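Local coordinates for protein cystathionine gamma-lyase (Saccharomyces cerevisiae, PDB 1N8P) that belongs to the Cys/Met metabolism family of PLP-dependent enzymes and holds pyridoxal-5'-phosphate in an assembly of four chains, at residues V25-S30 with R57-R62; G45-E48 with N54-R57; E145-P150 with T180-Y185; L190-D195 with L296-D301; F310-K313 with A318-K321. All blocks are in the same frame, centred on the assembly; numbering follows the deposited sequence.

Interaction 1 (V25-S30 with R57-R62); sequences VIEPIS and RENLER
E27 and N59 meet through one hydrogen bond: N59 ND2 donates to E27 OE1 over 2.7 Å, with an N-H...O angle of 164°. The acceptor lies close to the amide plane of N59, as expected for an N-H used squarely. On the other partner the approach is less regular, because OE1 is met from above its carboxylate plane, 60° out of it. Only these two side chains touch across the segments, and 86 Å² is buried in all. The E27 and N59 CA atoms stay 9.1 Å apart, a gap bridged mainly by the glutamate, whose CG lies anti to the backbone N (chi1 -164°) and whose chain runs on extended. H18 packs against both partners, and H247 of helix 240-250 touches E27.

The contact ties the irregular N-terminal arm, a feature of this branch of the fold-type I PLP enzymes, to helix 55-67. N59 sits in regular helix, with E61 N bonded to R57 O at 2.8 Å and R62 N to E58 O at 2.9 Å. One turn of that helix also carries a long, weak ion pair, R57 NE to E61 OE2 at 3.5 Å, and the same OE2 accepts a hydrogen bond from A75 N of strand 72-76. The arm has further anchors on the helix: N56 takes S30 N through OD1 and gives ND2 to P28 O. Beyond P28, I29 makes backbone hydrogen bonds to the second subunit and packs on I29 of that subunit.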
# COMPACT_ATOMS: atom_id res chain seq x y z
N VAL A 25 -17.07 7.89 0.63
CA VAL A 25 -17.29 8.13 -0.79
C VAL A 25 -16.27 7.25 -1.47
O VAL A 25 -16.46 6.82 -2.60
CB VAL A 25 -17.02 9.61 -1.18
CG1 VAL A 25 -16.98 9.75 -2.71
CG2 VAL A 25 -18.12 10.52 -0.60
N ILE A 26 -15.18 6.96 -0.77
CA ILE A 26 -14.14 6.11 -1.35
C ILE A 26 -14.03 4.72 -0.73
O ILE A 26 -13.86 4.56 0.48
CB ILE A 26 -12.76 6.81 -1.30
CG1 ILE A 26 -12.73 7.92 -2.35
CG2 ILE A 26 -11.63 5.81 -1.54
CD1 ILE A 26 -13.19 7.48 -3.72
N GLU A 27 -14.12 3.71 -1.59
CA GLU A 27 -14.03 2.33 -1.16
C GLU A 27 -12.72 2.06 -0.41
O GLU A 27 -11.64 2.35 -0.94
CB GLU A 27 -14.11 1.40 -2.35
CG GLU A 27 -14.40 -0.02 -1.97
CD GLU A 27 -13.86 -1.02 -2.97
OE1 GLU A 27 -14.19 -2.24 -2.86
OE2 GLU A 27 -13.10 -0.60 -3.87
N PRO A 28 -12.80 1.51 0.82
CA PRO A 28 -11.62 1.19 1.63
C PRO A 28 -10.98 -0.12 1.17
O PRO A 28 -11.60 -0.91 0.48
CB PRO A 28 -12.21 1.07 3.04
CG PRO A 28 -13.51 0.40 2.76
CD PRO A 28 -14.03 1.24 1.58
N ILE A 29 -9.74 -0.36 1.59
CA ILE A 29 -9.03 -1.58 1.21
C ILE A 29 -9.24 -2.70 2.21
O ILE A 29 -8.71 -2.66 3.31
CB ILE A 29 -7.51 -1.31 1.07
CG1 ILE A 29 -7.29 -0.30 -0.07
CG2 ILE A 29 -6.78 -2.62 0.77
CD1 ILE A 29 -5.82 0.01 -0.38
N SER A 30 -10.00 -3.70 1.80
CA SER A 30 -10.27 -4.81 2.68
C SER A 30 -9.34 -5.99 2.41
O SER A 30 -9.48 -6.69 1.41
CB SER A 30 -11.74 -5.23 2.53
OG SER A 30 -12.57 -4.08 2.66
N ARG A 57 -12.41 -7.06 -4.82
CA ARG A 57 -12.45 -7.84 -6.04
C ARG A 57 -13.85 -7.68 -6.62
O ARG A 57 -14.02 -7.13 -7.71
CB ARG A 57 -12.20 -9.31 -5.74
CG ARG A 57 -11.75 -10.09 -6.95
CD ARG A 57 -11.37 -11.50 -6.59
NE ARG A 57 -12.55 -12.31 -6.31
CZ ARG A 57 -12.67 -13.13 -5.27
NH1 ARG A 57 -11.67 -13.25 -4.39
NH2 ARG A 57 -13.78 -13.83 -5.10
N GLU A 58 -14.83 -8.15 -5.86
CA GLU A 58 -16.24 -8.09 -6.26
C GLU A 58 -16.59 -6.74 -6.86
O GLU A 58 -17.13 -6.65 -7.95
CB GLU A 58 -17.13 -8.35 -5.06
CG GLU A 58 -18.60 -8.43 -5.38
CD GLU A 58 -19.45 -8.34 -4.12
OE1 GLU A 58 -19.57 -7.22 -3.57
OE2 GLU A 58 -19.99 -9.40 -3.70
N ASN A 59 -16.29 -5.66 -6.14
CA ASN A 59 -16.63 -4.36 -6.69
C ASN A 59 -15.95 -4.10 -8.00
O ASN A 59 -16.53 -3.49 -8.88
CB ASN A 59 -16.28 -3.25 -5.71
CG ASN A 59 -17.26 -3.13 -4.57
OD1 ASN A 59 -18.46 -3.46 -4.72
ND2 ASN A 59 -16.79 -2.65 -3.43
N LEU A 60 -14.71 -4.56 -8.14
CA LEU A 60 -13.97 -4.37 -9.39
C LEU A 60 -14.75 -5.08 -10.45
O LEU A 60 -15.18 -4.49 -11.43
CB LEU A 60 -12.57 -4.96 -9.28
CG LEU A 60 -11.81 -5.34 -10.57
CD1 LEU A 60 -11.57 -4.13 -11.41
CD2 LEU A 60 -10.49 -6.03 -10.22
N GLU A 61 -14.93 -6.38 -10.22
CA GLU A 61 -15.69 -7.23 -11.12
C GLU A 61 -17.01 -6.63 -11.60
O GLU A 61 -17.32 -6.67 -12.77
CB GLU A 61 -15.91 -8.58 -10.43
CG GLU A 61 -14.59 -9.33 -10.18
CD GLU A 61 -14.80 -10.64 -9.48
OE1 GLU A 61 -15.92 -10.82 -8.97
OE2 GLU A 61 -13.86 -11.47 -9.44
N ARG A 62 -17.78 -6.05 -10.69
CA ARG A 62 -19.04 -5.42 -11.06
C ARG A 62 -18.79 -4.30 -12.03
O ARG A 62 -19.48 -4.15 -13.05
CB ARG A 62 -19.73 -4.83 -9.83
CG ARG A 62 -20.21 -5.83 -8.79
CD ARG A 62 -20.87 -5.09 -7.65
NE ARG A 62 -21.01 -5.94 -6.47
CZ ARG A 62 -21.95 -6.87 -6.33
NH1 ARG A 62 -22.84 -7.07 -7.30
NH2 ARG A 62 -22.00 -7.59 -5.22

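Interaction 2 (G45-E48 with N54-R57); sequences GTYE and NPNR
Y47 lays a ring face against P55, the first residue of helix 55-67, so that the loop 45-48 covers the helix start, where N54 is the N-cap. The central interaction is a CH-pi contact. P55 CD stands 4.0 Å from the centroid of the Y47 ring and only 12° off the ring normal, hence almost directly over the centre.

Van der Waals contacts extend this overlap. Y47 CE2 lies 3.6 Å from P55 N, and the carbonyl carbon of N54 approaches the ring obliquely, so the peptide link between N54 and P55 shares in the contact. With CG anti to its own carbonyl carbon (chi1 -62°), Y47 points the ring at the helix start. H22 of the second subunit also meets the Y47 ring, their planes inclined by about 15°.

Polar contributions are few, and no hydrogen bond joins the two segments directly. Within the helix start, R57 N reaches back to N54 O in a weak bond of 3.2 Å. The phenol hydroxyl is hydrogen-bonded to E58 OE1, one turn further along the helix. On its way there, Y47 OH passes P55, standing 3.6 Å from P55 CA and 3.9 Å from P55 CB.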
# COMPACT_ATOMS: atom_id res chain seq x y z
N GLY A 45 -22.29 -10.64 7.87
CA GLY A 45 -22.13 -9.87 6.65
C GLY A 45 -21.80 -10.83 5.51
O GLY A 45 -20.97 -11.73 5.67
N THR A 46 -22.46 -10.62 4.37
CA THR A 46 -22.32 -11.45 3.17
C THR A 46 -20.93 -12.02 2.84
O THR A 46 -20.79 -12.81 1.89
CB THR A 46 -22.85 -10.69 1.94
OG1 THR A 46 -24.22 -10.32 2.17
CG2 THR A 46 -22.78 -11.57 0.69
N TYR A 47 -19.89 -11.62 3.59
CA TYR A 47 -18.55 -12.13 3.33
C TYR A 47 -18.12 -13.13 4.40
O TYR A 47 -18.27 -12.87 5.60
CB TYR A 47 -17.53 -10.99 3.25
CG TYR A 47 -17.80 -10.01 2.12
CD1 TYR A 47 -18.38 -8.77 2.37
CD2 TYR A 47 -17.51 -10.34 0.79
CE1 TYR A 47 -18.68 -7.88 1.33
CE2 TYR A 47 -17.80 -9.46 -0.26
CZ TYR A 47 -18.39 -8.23 0.03
OH TYR A 47 -18.70 -7.35 -0.99
N GLU A 48 -17.58 -14.27 3.96
CA GLU A 48 -17.13 -15.34 4.86
C GLU A 48 -15.62 -15.57 4.75
O GLU A 48 -14.94 -15.72 5.77
CB GLU A 48 -17.86 -16.64 4.55
CG GLU A 48 -17.89 -17.00 3.07
CD GLU A 48 -18.53 -18.34 2.83
OE1 GLU A 48 -19.65 -18.56 3.34
OE2 GLU A 48 -17.93 -19.19 2.13
N ASN A 54 -14.22 -11.07 -1.64
CA ASN A 54 -13.90 -9.91 -0.79
C ASN A 54 -14.38 -8.67 -1.54
O ASN A 54 -14.35 -8.63 -2.77
CB ASN A 54 -12.40 -9.81 -0.53
CG ASN A 54 -11.65 -9.12 -1.67
OD1 ASN A 54 -11.08 -9.78 -2.54
ND2 ASN A 54 -11.64 -7.78 -1.66
N PRO A 55 -14.81 -7.63 -0.82
CA PRO A 55 -15.30 -6.39 -1.43
C PRO A 55 -14.54 -5.77 -2.61
O PRO A 55 -15.13 -5.40 -3.65
CB PRO A 55 -15.40 -5.43 -0.24
CG PRO A 55 -14.34 -5.95 0.68
CD PRO A 55 -14.54 -7.44 0.61
N ASN A 56 -13.23 -5.62 -2.44
CA ASN A 56 -12.41 -5.00 -3.49
C ASN A 56 -12.44 -5.73 -4.84
O ASN A 56 -12.50 -5.09 -5.88
CB ASN A 56 -10.98 -4.85 -3.00
CG ASN A 56 -10.85 -3.79 -1.90
OD1 ASN A 56 -10.11 -3.98 -0.95
ND2 ASN A 56 -11.58 -2.68 -2.03
N ARG A 57 -12.41 -7.06 -4.82
CA ARG A 57 -12.45 -7.84 -6.04
C ARG A 57 -13.85 -7.68 -6.62
O ARG A 57 -14.02 -7.13 -7.71
CB ARG A 57 -12.20 -9.31 -5.74
CG ARG A 57 -11.75 -10.09 -6.95
CD ARG A 57 -11.37 -11.50 -6.59
NE ARG A 57 -12.55 -12.31 -6.31
CZ ARG A 57 -12.67 -13.13 -5.27
NH1 ARG A 57 -11.67 -13.25 -4.39
NH2 ARG A 57 -13.78 -13.83 -5.10

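Interaction 3 (E145-P150 with T180-Y185); sequences ETPTNP and TFLSPY. With PLP (pyridoxal-5'-phosphate), chain E.
P147 and F181 are the residues whose CA atoms come nearest across the contact, 6.9 Å apart, and the peptide bond between N149 and P150 is cis. Both segments follow parallel strands, 139-144 and 174-178, that are neighbours in the seven-stranded sheet. They thus belong to the loops at the C-terminal strand ends where fold-type I enzymes hold their cofactor.

The side chains form two patches. In the first, P147 CG is set against the branch point of L182, 3.5 Å from its CG, with L182 CD1 at a similar distance. In the second, N149 meets the outer rim of the F181 ring: N149 CB lies 3.4 Å from F181 CE2 in an oblique approach, and N149 CG comes to the edge near the ring plane. The amide and ring planes are 77° apart. With CG anti to the backbone N (chi1 173°), N149 spans this rim while its OD1 accepts a hydrogen bond from R369 NE. E145 OE1 weakly accepts N149 N at 3.5 Å, a link from the start of the loop to a residue four positions on.

F181 and T180 line the pyridoxal-5'-phosphate pocket, to which Y49 and R51 of the fourth subunit contribute hydrogen bonds to the cofactor. T180 OG1 is held by S200 N and D178 OD1, which probably fixes the rotation of its side chain. PLP O3 sits at the edge of the F181 ring, near its plane, and 3.8 Å from T180 CG2.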
# COMPACT_ATOMS: atom_id res chain seq x y z
N GLU A 145 -8.49 -12.72 -30.91
CA GLU A 145 -7.75 -11.61 -30.36
C GLU A 145 -8.06 -10.49 -31.34
O GLU A 145 -7.24 -10.15 -32.17
CB GLU A 145 -6.27 -11.97 -30.38
CG GLU A 145 -5.36 -11.10 -29.56
CD GLU A 145 -3.93 -11.56 -29.67
OE1 GLU A 145 -3.36 -11.42 -30.77
OE2 GLU A 145 -3.37 -12.05 -28.66
N THR A 146 -9.25 -9.91 -31.22
CA THR A 146 -9.69 -8.87 -32.15
C THR A 146 -8.56 -8.09 -32.77
O THR A 146 -8.25 -8.32 -33.94
CB THR A 146 -10.74 -7.92 -31.53
OG1 THR A 146 -10.45 -7.69 -30.14
CG2 THR A 146 -12.14 -8.49 -31.72
N PRO A 147 -7.95 -7.13 -32.05
CA PRO A 147 -6.90 -6.56 -32.90
C PRO A 147 -5.63 -7.37 -32.61
O PRO A 147 -5.12 -7.41 -31.49
CB PRO A 147 -6.82 -5.10 -32.43
CG PRO A 147 -8.15 -4.89 -31.77
CD PRO A 147 -8.37 -6.18 -31.04
N THR A 148 -5.14 -8.07 -33.62
CA THR A 148 -3.97 -8.89 -33.44
C THR A 148 -2.75 -8.07 -33.10
O THR A 148 -2.57 -6.96 -33.56
CB THR A 148 -3.67 -9.66 -34.70
OG1 THR A 148 -3.45 -8.73 -35.77
CG2 THR A 148 -4.82 -10.57 -35.05
N ASN A 149 -1.89 -8.66 -32.30
CA ASN A 149 -0.65 -8.02 -31.89
C ASN A 149 0.49 -8.64 -32.71
O ASN A 149 0.74 -9.84 -32.61
CB ASN A 149 -0.49 -8.26 -30.40
CG ASN A 149 0.82 -7.78 -29.87
OD1 ASN A 149 1.20 -6.63 -30.03
ND2 ASN A 149 1.52 -8.68 -29.20
N PRO A 150 1.24 -7.82 -33.49
CA PRO A 150 1.18 -6.37 -33.73
C PRO A 150 0.71 -5.92 -35.13
O PRO A 150 0.73 -4.73 -35.43
CB PRO A 150 2.62 -5.97 -33.54
CG PRO A 150 3.30 -7.06 -34.40
CD PRO A 150 2.52 -8.35 -34.00
N THR A 180 -8.29 -6.81 -24.71
CA THR A 180 -7.25 -6.01 -24.02
C THR A 180 -6.84 -4.67 -24.68
O THR A 180 -7.00 -3.60 -24.09
CB THR A 180 -5.94 -6.88 -23.78
OG1 THR A 180 -6.17 -7.86 -22.75
CG2 THR A 180 -4.75 -5.98 -23.40
N PHE A 181 -6.33 -4.75 -25.91
CA PHE A 181 -5.89 -3.59 -26.70
C PHE A 181 -6.87 -2.48 -27.01
O PHE A 181 -6.47 -1.35 -27.26
CB PHE A 181 -5.32 -4.05 -28.04
CG PHE A 181 -4.01 -4.78 -27.93
CD1 PHE A 181 -3.63 -5.37 -26.73
CD2 PHE A 181 -3.19 -4.91 -29.05
CE1 PHE A 181 -2.46 -6.09 -26.65
CE2 PHE A 181 -2.01 -5.63 -28.97
CZ PHE A 181 -1.64 -6.22 -27.76
N LEU A 182 -8.15 -2.78 -27.06
CA LEU A 182 -9.12 -1.72 -27.34
C LEU A 182 -9.78 -1.27 -26.04
O LEU A 182 -10.10 -0.10 -25.90
CB LEU A 182 -10.18 -2.20 -28.33
CG LEU A 182 -9.72 -2.47 -29.77
CD1 LEU A 182 -10.90 -3.05 -30.55
CD2 LEU A 182 -9.24 -1.18 -30.43
N SER A 183 -9.97 -2.20 -25.10
CA SER A 183 -10.57 -1.89 -23.79
C SER A 183 -12.09 -1.67 -23.79
O SER A 183 -12.66 -1.24 -24.77
CB SER A 183 -10.00 -0.62 -23.24
OG SER A 183 -10.85 0.42 -23.65
N PRO A 184 -12.75 -1.93 -22.65
CA PRO A 184 -14.20 -1.71 -22.62
C PRO A 184 -14.66 -0.46 -23.38
O PRO A 184 -15.62 -0.50 -24.12
CB PRO A 184 -14.48 -1.62 -21.11
CG PRO A 184 -13.54 -2.68 -20.57
CD PRO A 184 -12.26 -2.42 -21.35
N TYR A 185 -13.95 0.64 -23.25
CA TYR A 185 -14.35 1.87 -23.91
C TYR A 185 -14.60 1.80 -25.42
O TYR A 185 -15.66 2.15 -25.90
CB TYR A 185 -13.32 3.00 -23.61
CG TYR A 185 -13.79 4.35 -24.11
CD1 TYR A 185 -14.99 4.90 -23.64
CD2 TYR A 185 -13.11 5.03 -25.11
CE1 TYR A 185 -15.51 6.07 -24.15
CE2 TYR A 185 -13.61 6.22 -25.63
CZ TYR A 185 -14.83 6.73 -25.14
OH TYR A 185 -15.40 7.90 -25.64
N1 PLP E . -2.83 -10.92 -23.56
C2 PLP E . -2.60 -9.75 -24.24
C2A PLP E . -3.44 -9.54 -25.49
C3 PLP E . -1.57 -8.84 -23.66
O3 PLP E . -1.44 -7.69 -24.37
C4 PLP E . -0.87 -9.20 -22.47
C4A PLP E . 0.20 -8.31 -21.91
C5 PLP E . -1.22 -10.51 -21.85
C6 PLP E . -2.19 -11.32 -22.41
C5A PLP E . -0.54 -10.89 -20.52
O4P PLP E . -1.28 -10.50 -19.37
P PLP E . -0.76 -10.88 -17.95
O1P PLP E . -1.62 -10.13 -17.07
O2P PLP E . 0.68 -10.41 -17.89
O3P PLP E . -0.87 -12.33 -17.93

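Interaction 4 (L190-D195 with L296-D301); sequences LNFGAD and LKQHRD
F192 overlaps the side chain of Q298, whose CG stands over the centre of the ring. The CG-to-centroid distance is 3.6 Å, and the line lies 14° off the ring normal, which identifies a CH-pi contact made by the aliphatic part of the glutamine. The amide beyond it stands upright to the ring, its plane at 90° to that of F192.

The rim of the ring meets backbone: K297 O is at the edge, near the ring plane, on the side of F192 CE2 and CZ. Beside it, F192 CZ comes within 3.6 Å of Q298 CA. Its CG anti to the carbonyl carbon (chi1 -59°), F192 directs the ring to the last turn of the helix.

Both polar atoms of the Q298 amide are held by the backbone at 155-157: OE1 accepts I157 N and NE2 donates to T155 O. These bonds probably fix the amide rotation, and with it the place of CG over the ring. K297 NZ adds a salt bridge to D156. The loop between helix 183-186 and strand 196-200 is thereby set against the C-terminal end of helix 292-298, with F192 also packing on I157 at the start of helix 157-167.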
# COMPACT_ATOMS: atom_id res chain seq x y z
N LEU A 190 -19.15 -8.72 -26.50
CA LEU A 190 -20.36 -9.52 -26.23
C LEU A 190 -21.48 -9.11 -27.20
O LEU A 190 -22.16 -9.97 -27.76
CB LEU A 190 -20.85 -9.35 -24.79
CG LEU A 190 -19.84 -9.77 -23.74
CD1 LEU A 190 -20.51 -9.87 -22.36
CD2 LEU A 190 -19.22 -11.09 -24.19
N ASN A 191 -21.64 -7.80 -27.41
CA ASN A 191 -22.64 -7.29 -28.33
C ASN A 191 -22.38 -7.76 -29.73
O ASN A 191 -22.90 -7.20 -30.68
CB ASN A 191 -22.64 -5.77 -28.34
CG ASN A 191 -22.86 -5.19 -26.99
OD1 ASN A 191 -23.17 -5.92 -26.04
ND2 ASN A 191 -22.72 -3.87 -26.87
N PHE A 192 -21.56 -8.78 -29.87
CA PHE A 192 -21.25 -9.28 -31.21
C PHE A 192 -21.14 -10.79 -31.23
O PHE A 192 -20.37 -11.35 -32.01
CB PHE A 192 -19.95 -8.66 -31.74
CG PHE A 192 -19.98 -7.16 -31.82
CD1 PHE A 192 -19.63 -6.38 -30.71
CD2 PHE A 192 -20.39 -6.52 -32.99
CE1 PHE A 192 -19.68 -5.00 -30.77
CE2 PHE A 192 -20.45 -5.12 -33.07
CZ PHE A 192 -20.10 -4.36 -31.96
N GLY A 193 -21.91 -11.44 -30.36
CA GLY A 193 -21.92 -12.88 -30.29
C GLY A 193 -20.56 -13.39 -29.90
O GLY A 193 -19.78 -13.84 -30.73
N ALA A 194 -20.28 -13.27 -28.62
CA ALA A 194 -19.02 -13.70 -28.03
C ALA A 194 -19.54 -14.21 -26.71
O ALA A 194 -20.44 -13.62 -26.13
CB ALA A 194 -18.08 -12.49 -27.83
N ASP A 195 -18.99 -15.32 -26.25
CA ASP A 195 -19.47 -15.88 -25.00
C ASP A 195 -18.68 -15.38 -23.82
O ASP A 195 -19.21 -15.33 -22.70
CB ASP A 195 -19.44 -17.40 -25.09
CG ASP A 195 -20.30 -17.92 -26.21
OD1 ASP A 195 -21.53 -17.75 -26.13
OD2 ASP A 195 -19.75 -18.49 -27.17
N LEU A 296 -15.56 0.03 -38.16
CA LEU A 296 -16.76 0.86 -38.12
C LEU A 296 -18.01 0.22 -37.49
O LEU A 296 -18.99 0.92 -37.25
CB LEU A 296 -17.12 1.31 -39.53
CG LEU A 296 -16.23 2.33 -40.21
CD1 LEU A 296 -16.63 2.51 -41.68
CD2 LEU A 296 -16.33 3.64 -39.47
N LYS A 297 -17.98 -1.09 -37.25
CA LYS A 297 -19.11 -1.79 -36.64
C LYS A 297 -18.81 -2.32 -35.24
O LYS A 297 -19.74 -2.61 -34.47
CB LYS A 297 -19.59 -2.95 -37.54
CG LYS A 297 -18.50 -3.80 -38.15
CD LYS A 297 -19.00 -5.18 -38.63
CE LYS A 297 -20.11 -5.10 -39.66
NZ LYS A 297 -20.46 -6.46 -40.21
N GLN A 298 -17.53 -2.45 -34.90
CA GLN A 298 -17.17 -2.95 -33.57
C GLN A 298 -16.53 -1.91 -32.64
O GLN A 298 -16.68 -2.00 -31.41
CB GLN A 298 -16.26 -4.17 -33.72
CG GLN A 298 -17.04 -5.46 -33.79
CD GLN A 298 -16.20 -6.66 -34.17
OE1 GLN A 298 -16.69 -7.79 -34.12
NE2 GLN A 298 -14.95 -6.44 -34.57
N HIS A 299 -15.84 -0.94 -33.23
CA HIS A 299 -15.15 0.11 -32.51
C HIS A 299 -15.97 1.37 -32.28
O HIS A 299 -16.50 1.93 -33.22
CB HIS A 299 -13.91 0.56 -33.29
CG HIS A 299 -12.87 -0.49 -33.46
ND1 HIS A 299 -11.52 -0.19 -33.52
CD2 HIS A 299 -12.96 -1.83 -33.55
CE1 HIS A 299 -10.83 -1.31 -33.63
NE2 HIS A 299 -11.68 -2.32 -33.65
N ARG A 300 -16.02 1.86 -31.05
CA ARG A 300 -16.72 3.10 -30.75
C ARG A 300 -16.14 4.27 -31.56
O ARG A 300 -14.92 4.45 -31.65
CB ARG A 300 -16.59 3.45 -29.27
CG ARG A 300 -17.19 4.80 -28.93
CD ARG A 300 -16.88 5.15 -27.48
NE ARG A 300 -17.29 4.08 -26.59
CZ ARG A 300 -18.44 4.07 -25.94
NH1 ARG A 300 -19.27 5.09 -26.09
NH2 ARG A 300 -18.76 3.05 -25.16
N ASP A 301 -17.03 5.05 -32.16
CA ASP A 301 -16.65 6.21 -32.95
C ASP A 301 -15.58 5.93 -33.99
O ASP A 301 -15.06 6.85 -34.62
CB ASP A 301 -16.21 7.32 -32.03
CG ASP A 301 -17.33 7.83 -31.17
OD1 ASP A 301 -18.36 8.21 -31.75
OD2 ASP A 301 -17.21 7.83 -29.94

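Interaction 5 (F310-K313 with A318-K321); sequences FRIK and AASK
I312 drives its side-chain end against the first turn of helix 316-325, at A318 and A319. Strand 307-312 of the five-stranded C-terminal sheet is followed, after a short loop, by this helix, a local beta-alpha unit in which the helix packs back on the sheet; the CA atoms of I312 and A319 come within 6.9 Å.

Polar interactions bypass the interface, with no hydrogen bond between the segments. R311, whose CB is directed away from the helix, forms a salt bridge with D366. The strand is held at its backbone by neighbours in the sheet, F310 pairing with V368 and R311 with V279 and A280.

Aromatic packing lies alongside, where F310 meets F322, further along the same helix, edge to face.

Apolar contacts carry the interface, which buries 116 Å². CD1 of I312 lies anti to CA about the CB-CG1 bond (chi2 -178°), which extends the branch toward the helix and brings the methyl over A318 and A319, against the peptide that joins them. Neighbouring elements add to it: A319 packs on V368 of strand 367-371, while L388 and A391 of helix 377-392 touch I312 and A318 respectively. One methyl serves both alanines, I312 CD1 being 3.5 Å from A318 CB and 4.2 Å from A319 CB.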
# COMPACT_ATOMS: atom_id res chain seq x y z
N PHE A 310 4.23 -0.23 -37.65
CA PHE A 310 4.64 0.26 -38.96
C PHE A 310 6.03 -0.23 -39.25
O PHE A 310 6.70 -0.68 -38.33
CB PHE A 310 4.56 1.80 -39.00
CG PHE A 310 5.71 2.50 -38.34
CD1 PHE A 310 6.75 3.01 -39.09
CD2 PHE A 310 5.77 2.60 -36.95
CE1 PHE A 310 7.83 3.61 -38.49
CE2 PHE A 310 6.85 3.20 -36.35
CZ PHE A 310 7.87 3.70 -37.11
N ARG A 311 6.43 -0.18 -40.52
CA ARG A 311 7.75 -0.63 -40.94
C ARG A 311 8.42 0.54 -41.61
O ARG A 311 7.80 1.20 -42.44
CB ARG A 311 7.62 -1.83 -41.90
CG ARG A 311 6.60 -1.65 -43.03
CD ARG A 311 6.16 -2.97 -43.73
NE ARG A 311 7.20 -3.56 -44.58
CZ ARG A 311 8.21 -4.26 -44.11
NH1 ARG A 311 8.31 -4.45 -42.81
NH2 ARG A 311 9.15 -4.72 -44.92
N ILE A 312 9.67 0.82 -41.26
CA ILE A 312 10.35 1.97 -41.86
C ILE A 312 11.08 1.71 -43.19
O ILE A 312 11.47 0.58 -43.48
CB ILE A 312 11.32 2.61 -40.86
CG1 ILE A 312 11.76 1.57 -39.85
CG2 ILE A 312 10.65 3.76 -40.15
CD1 ILE A 312 12.67 2.15 -38.81
N LYS A 313 11.27 2.78 -43.97
CA LYS A 313 11.92 2.71 -45.29
C LYS A 313 13.34 2.17 -45.25
O LYS A 313 14.19 2.61 -46.03
CB LYS A 313 11.90 4.09 -45.97
N ALA A 318 17.44 0.43 -38.85
CA ALA A 318 16.56 1.57 -38.80
C ALA A 318 15.53 1.42 -37.68
O ALA A 318 15.18 2.39 -37.02
CB ALA A 318 15.87 1.74 -40.14
N ALA A 319 15.03 0.20 -37.47
CA ALA A 319 14.03 -0.07 -36.45
C ALA A 319 14.66 -0.09 -35.07
O ALA A 319 14.24 0.64 -34.17
CB ALA A 319 13.32 -1.38 -36.71
N SER A 320 15.65 -0.94 -34.88
CA SER A 320 16.31 -0.99 -33.59
C SER A 320 16.74 0.44 -33.26
O SER A 320 16.69 0.87 -32.12
CB SER A 320 17.53 -1.91 -33.68
OG SER A 320 17.84 -2.44 -32.40
N LYS A 321 17.16 1.18 -34.29
CA LYS A 321 17.59 2.56 -34.15
C LYS A 321 16.44 3.40 -33.60
O LYS A 321 16.55 4.01 -32.53
CB LYS A 321 18.01 3.10 -35.51
CG LYS A 321 18.48 4.53 -35.52
CD LYS A 321 19.88 4.63 -34.97
CE LYS A 321 20.50 5.96 -35.32
NZ LYS A 321 21.98 5.88 -35.18

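In the fold
From the N terminus, interaction 1 closes the loop from 25-30 to helix 55-67, and interaction 2 nests inside it, closing a short turn onto the start of the same helix; the two share R57. Interactions 3, 4 and 5 follow in series, without nesting in the first two. Interaction 3 joins loops after two neighbouring strands of the seven-stranded sheet. Interaction 4 spans about a hundred residues, tying the loop before strand 196-200 to the end of helix 292-298, and touches interaction 3 through Y185 O with R300 NE and through L182 against H299. Interaction 5 closes a local strand-to-helix turn in the C-terminal sheet, its centre about 44 Å from that of interaction 1, across the chain's centre.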